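Local structure of probable enoyl-CoA hydratase/isomerase (Pseudomonas aeruginosa PAO1, 5WYD) at residues A[85-88]-A[89-92]; A[92-95]-A[96-99]. The protein probably acts as a crotonase-family enoyl-CoA hydratase/isomerase with hydro-lyase activity, and is implicated in the biosynthesis of the diffusible signal factor. The protein carries 1 engineered substitution. All blocks are in the same frame, centred on the assembly; numbering follows the deposited sequence.

Interaction 1: A[85-88]-A[89-92]; sequences DGDK and ARAR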
loop_
_atom_site.group_PDB
_atom_site.type_symbol
_atom_site.label_atom_id
_atom_site.label_comp_id
_atom_site.label_asym_id
_atom_site.label_seq_id
_atom_site.Cartn_x
_atom_site.Cartn_y
_atom_site.Cartn_z
ATOM N N ASP A 85 34.451 13.772 9.698
ATOM C CA ASP A 85 35.030 13.144 8.549
ATOM C C ASP A 85 36.271 12.353 8.946
ATOM O O ASP A 85 36.845 12.635 9.989
ATOM C CB ASP A 85 35.392 14.197 7.541
ATOM C CG ASP A 85 34.945 13.816 6.205
ATOM O OD1 ASP A 85 33.965 13.050 6.126
ATOM O OD2 ASP A 85 35.691 14.103 5.271
ATOM N N GLY A 86 36.706 11.373 8.148
ATOM C CA GLY A 86 36.172 11.090 6.829
ATOM C C GLY A 86 35.551 9.733 6.623
ATOM O O GLY A 86 35.101 9.415 5.520
ATOM N N ASP A 87 35.438 8.988 7.722
ATOM C CA ASP A 87 34.981 7.600 7.689
ATOM C C ASP A 87 33.501 7.470 7.341
ATOM O O ASP A 87 32.649 8.128 7.941
ATOM C CB ASP A 87 35.253 6.934 9.042
ATOM C CG ASP A 87 34.835 5.474 9.071
ATOM O OD1 ASP A 87 34.526 4.908 7.997
ATOM O OD2 ASP A 87 34.816 4.884 10.170
ATOM N N LYS A 88 33.214 6.598 6.362
ATOM C CA LYS A 88 31.849 6.296 5.942
ATOM C C LYS A 88 31.152 5.404 6.952
ATOM O O LYS A 88 29.935 5.482 7.116
ATOM C CB LYS A 88 31.889 5.599 4.585
ATOM C CG LYS A 88 32.389 6.458 3.433
ATOM C CD LYS A 88 32.446 5.666 2.137
ATOM C CE LYS A 88 33.062 6.483 1.017
ATOM N NZ LYS A 88 33.113 5.733 -0.257
ATOM N N ALA A 89 31.900 4.516 7.604
ATOM C CA ALA A 89 31.290 3.612 8.569
ATOM C C ALA A 89 30.654 4.379 9.713
ATOM O O ALA A 89 29.550 4.038 10.146
ATOM C CB ALA A 89 32.324 2.622 9.105
ATOM N N ARG A 90 31.324 5.429 10.203
ATOM C CA ARG A 90 30.768 6.188 11.322
ATOM C C ARG A 90 29.367 6.701 10.997
ATOM O O ARG A 90 28.446 6.582 11.811
ATOM C CB ARG A 90 31.691 7.350 11.703
ATOM C CG ARG A 90 33.007 6.944 12.387
ATOM C CD ARG A 90 32.823 6.608 13.864
ATOM N NE ARG A 90 32.021 7.613 14.565
ATOM C CZ ARG A 90 32.503 8.763 15.026
ATOM N NH1 ARG A 90 31.709 9.622 15.653
ATOM N NH2 ARG A 90 33.779 9.062 14.853
ATOM N N ALA A 91 29.171 7.200 9.780
ATOM C CA ALA A 91 27.883 7.781 9.413
ATOM C C ALA A 91 26.789 6.728 9.301
ATOM O O ALA A 91 25.653 6.952 9.744
ATOM C CB ALA A 91 28.007 8.547 8.094
ATOM N N ARG A 92 27.097 5.584 8.690
ATOM C CA ARG A 92 26.071 4.562 8.576
ATOM C C ARG A 92 25.588 4.156 9.957
ATOM O O ARG A 92 24.382 4.029 10.186
ATOM C CB ARG A 92 26.611 3.350 7.813
ATOM C CG ARG A 92 25.566 2.261 7.532
ATOM C CD ARG A 92 25.181 1.396 8.741
ATOM N NE ARG A 92 24.108 0.475 8.387
ATOM C CZ ARG A 92 23.528 -0.378 9.225
ATOM N NH1 ARG A 92 23.905 -0.458 10.500
ATOM N NH2 ARG A 92 22.552 -1.149 8.763
#
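Asp87 lays its carboxylate over the first turn of helix 88-106, and Ala89 and Arg90 meet it there. This is a classic N-cap: OD1 of Asp87 accepts the N-H of Ala89 at 2.7 Å. The donor reaches that oxygen from above the carboxylate plane, 61° out of it, and the bond is bent to 146°. With CG anti to the backbone N (chi1 -179°), the carboxylate reaches forward to the amide two residues on. The other oxygen, OD2, rests 3.5 Å from CG of Arg90, whose chain crosses the aspartate at about a right angle and then bends away, so the pair meets through methylene rather than charge. The guanidinium goes instead to the backbone, NH1 bonding to Asn81 O. The Ala89 methyl lies beside the same carboxylate, its CB 3.4 Å from Asp87 OD1. Beyond the cap the helical pattern begins: Lys88 O accepts the N-H of Arg92 at 3.2 Å, and only weakly that of Ala91. Aspartate suits the place because its short acidic side chain satisfies an amide that has no helical carbonyl before it, and its negative charge probably also interacts favourably with the helix dipole.

Interaction 2: A[92-95]-A[96-99]; sequences REMA and RRFG
Met94 O receives the N-H of Phe98 at 3.0 Å, the shortest of four successive i to i+4 bonds that run through this stretch of alpha-helix in the crotonase fold. The donor lies nearly along the C=O axis, and CD2 of the Phe98 ring comes to 3.6 Å from the same Met94 O. Phenylalanine suits this buried side: its ring meets Phe102 and packs on Met82 and Phe83 of the preceding loop and on Leu45 of helix 42-57. Met94, flexible and also buried, bends at chi2 and chi3 to carry its CE methyl to 4.1 Å from CG of Arg97. Ala95, whose small methyl suits a close interface, packs on Phe245 of the second subunit.

The long charged side chains lie elsewhere on the helix. Arg92 and Arg96 run side by side in the same direction, their guanidinium planes only 21° apart and their NH2 atoms 4.3 Å from each other. Such closeness of like charges is probably offset by acids of the fourth subunit: Asp247 there pairs with both arginines, and Glu243 with Arg96. The two long, basic side chains thus reach across a subunit interface. At Arg96, Glu100 of the same chain adds a further salt bridge, to NE.

Glu93 follows a different course. Extended, with CG anti to the backbone N (chi1 -175°), it crosses Arg97 at a slant, its own CG lying over one face of that guanidinium, toward the rim. The carboxylate and guanidinium planes stand 81° apart, and no N-H of Arg97 points at the acid. Attraction between them is therefore probably general and electrostatic, whereas OE1 of Glu93 has a firmer salt bridge with Arg42. The long ion pair brings Glu93 OE2 within 3.8 Å of Arg97 NH1, with the oxygen well out of the guanidinium plane.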
loop_
_atom_site.group_PDB
_atom_site.type_symbol
_atom_site.label_atom_id
_atom_site.label_comp_id
_atom_site.label_asym_id
_atom_site.label_seq_id
_atom_site.Cartn_x
_atom_site.Cartn_y
_atom_site.Cartn_z
ATOM N N ARG A 92 27.097 5.584 8.690
ATOM C CA ARG A 92 26.071 4.562 8.576
ATOM C C ARG A 92 25.588 4.156 9.957
ATOM O O ARG A 92 24.382 4.029 10.186
ATOM C CB ARG A 92 26.611 3.350 7.813
ATOM C CG ARG A 92 25.566 2.261 7.532
ATOM C CD ARG A 92 25.181 1.396 8.741
ATOM N NE ARG A 92 24.108 0.475 8.387
ATOM C CZ ARG A 92 23.528 -0.378 9.225
ATOM N NH1 ARG A 92 23.905 -0.458 10.500
ATOM N NH2 ARG A 92 22.552 -1.149 8.763
ATOM N N GLU A 93 26.519 3.977 10.896
ATOM C CA GLU A 93 26.158 3.529 12.236
ATOM C C GLU A 93 25.344 4.582 12.961
ATOM O O GLU A 93 24.380 4.252 13.659
ATOM C CB GLU A 93 27.410 3.190 13.050
ATOM C CG GLU A 93 27.138 2.591 14.441
ATOM C CD GLU A 93 28.430 2.191 15.093
ATOM O OE1 GLU A 93 29.468 2.759 14.713
ATOM O OE2 GLU A 93 28.460 1.253 15.917
ATOM N N MET A 94 25.719 5.857 12.836
ATOM C CA MET A 94 24.958 6.859 13.576
ATOM C C MET A 94 23.572 7.041 12.965
ATOM O O MET A 94 22.598 7.280 13.685
ATOM C CB MET A 94 25.705 8.188 13.672
ATOM C CG MET A 94 27.081 8.091 14.275
ATOM S SD MET A 94 27.231 7.037 15.733
ATOM C CE MET A 94 26.015 7.708 16.873
ATOM N N ALA A 95 23.454 6.942 11.641
ATOM C CA ALA A 95 22.128 7.046 11.045
ATOM C C ALA A 95 21.192 5.975 11.612
ATOM O O ALA A 95 20.008 6.242 11.860
ATOM C CB ALA A 95 22.225 6.927 9.527
ATOM N N ARG A 96 21.710 4.760 11.828
ATOM C CA ARG A 96 20.906 3.686 12.401
ATOM C C ARG A 96 20.462 4.036 13.815
ATOM O O ARG A 96 19.287 3.866 14.166
ATOM C CB ARG A 96 21.724 2.393 12.366
ATOM C CG ARG A 96 21.054 1.141 12.880
ATOM C CD ARG A 96 20.034 0.589 11.915
ATOM N NE ARG A 96 19.314 -0.479 12.566
ATOM C CZ ARG A 96 18.700 -1.463 11.939
ATOM N NH1 ARG A 96 18.073 -2.404 12.624
ATOM N NH2 ARG A 96 18.725 -1.518 10.636
ATOM N N ARG A 97 21.381 4.599 14.610
ATOM C CA ARG A 97 21.094 4.947 15.997
ATOM C C ARG A 97 19.982 5.977 16.100
ATOM O O ARG A 97 19.108 5.865 16.966
ATOM C CB ARG A 97 22.356 5.492 16.656
ATOM C CG ARG A 97 23.461 4.482 16.932
ATOM C CD ARG A 97 22.958 3.315 17.735
ATOM N NE ARG A 97 23.952 2.252 17.859
ATOM C CZ ARG A 97 24.059 1.211 17.038
ATOM N NH1 ARG A 97 25.001 0.299 17.257
ATOM N NH2 ARG A 97 23.242 1.080 15.995
ATOM N N PHE A 98 20.012 7.006 15.256
ATOM C CA PHE A 98 18.940 7.994 15.304
ATOM C C PHE A 98 17.613 7.352 14.986
ATOM O O PHE A 98 16.610 7.591 15.666
ATOM C CB PHE A 98 19.163 9.131 14.312
ATOM C CG PHE A 98 19.998 10.255 14.841
ATOM C CD1 PHE A 98 19.481 11.107 15.787
ATOM C CD2 PHE A 98 21.255 10.519 14.326
ATOM C CE1 PHE A 98 20.207 12.161 16.281
ATOM C CE2 PHE A 98 21.992 11.595 14.790
ATOM C CZ PHE A 98 21.467 12.403 15.789
ATOM N N GLY A 99 17.584 6.533 13.942
ATOM C CA GLY A 99 16.336 5.909 13.575
ATOM C C GLY A 99 15.815 5.028 14.688
ATOM O O GLY A 99 14.673 5.165 15.115
#

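How the interactions relate
From the N terminus, the chain leaves strand 63-68, passes through a loop and enters helix 88-106 at interaction 1, which closes the end of that loop onto the first helical turn. Interaction 2 begins where interaction 1 ends, at Arg92, and carries the same helix onward. The two are consecutive, neither nested nor crossing, with centres 11 Å apart. Interaction 1 lies at the surface; interaction 2 is nearer the middle of the chain and partly buried, its inner side joining the helix to the preceding loop and helix 42-57. Both touch the second subunit, where Val246 packs against Arg92, so the single helix connects its own chain's core with the assembly.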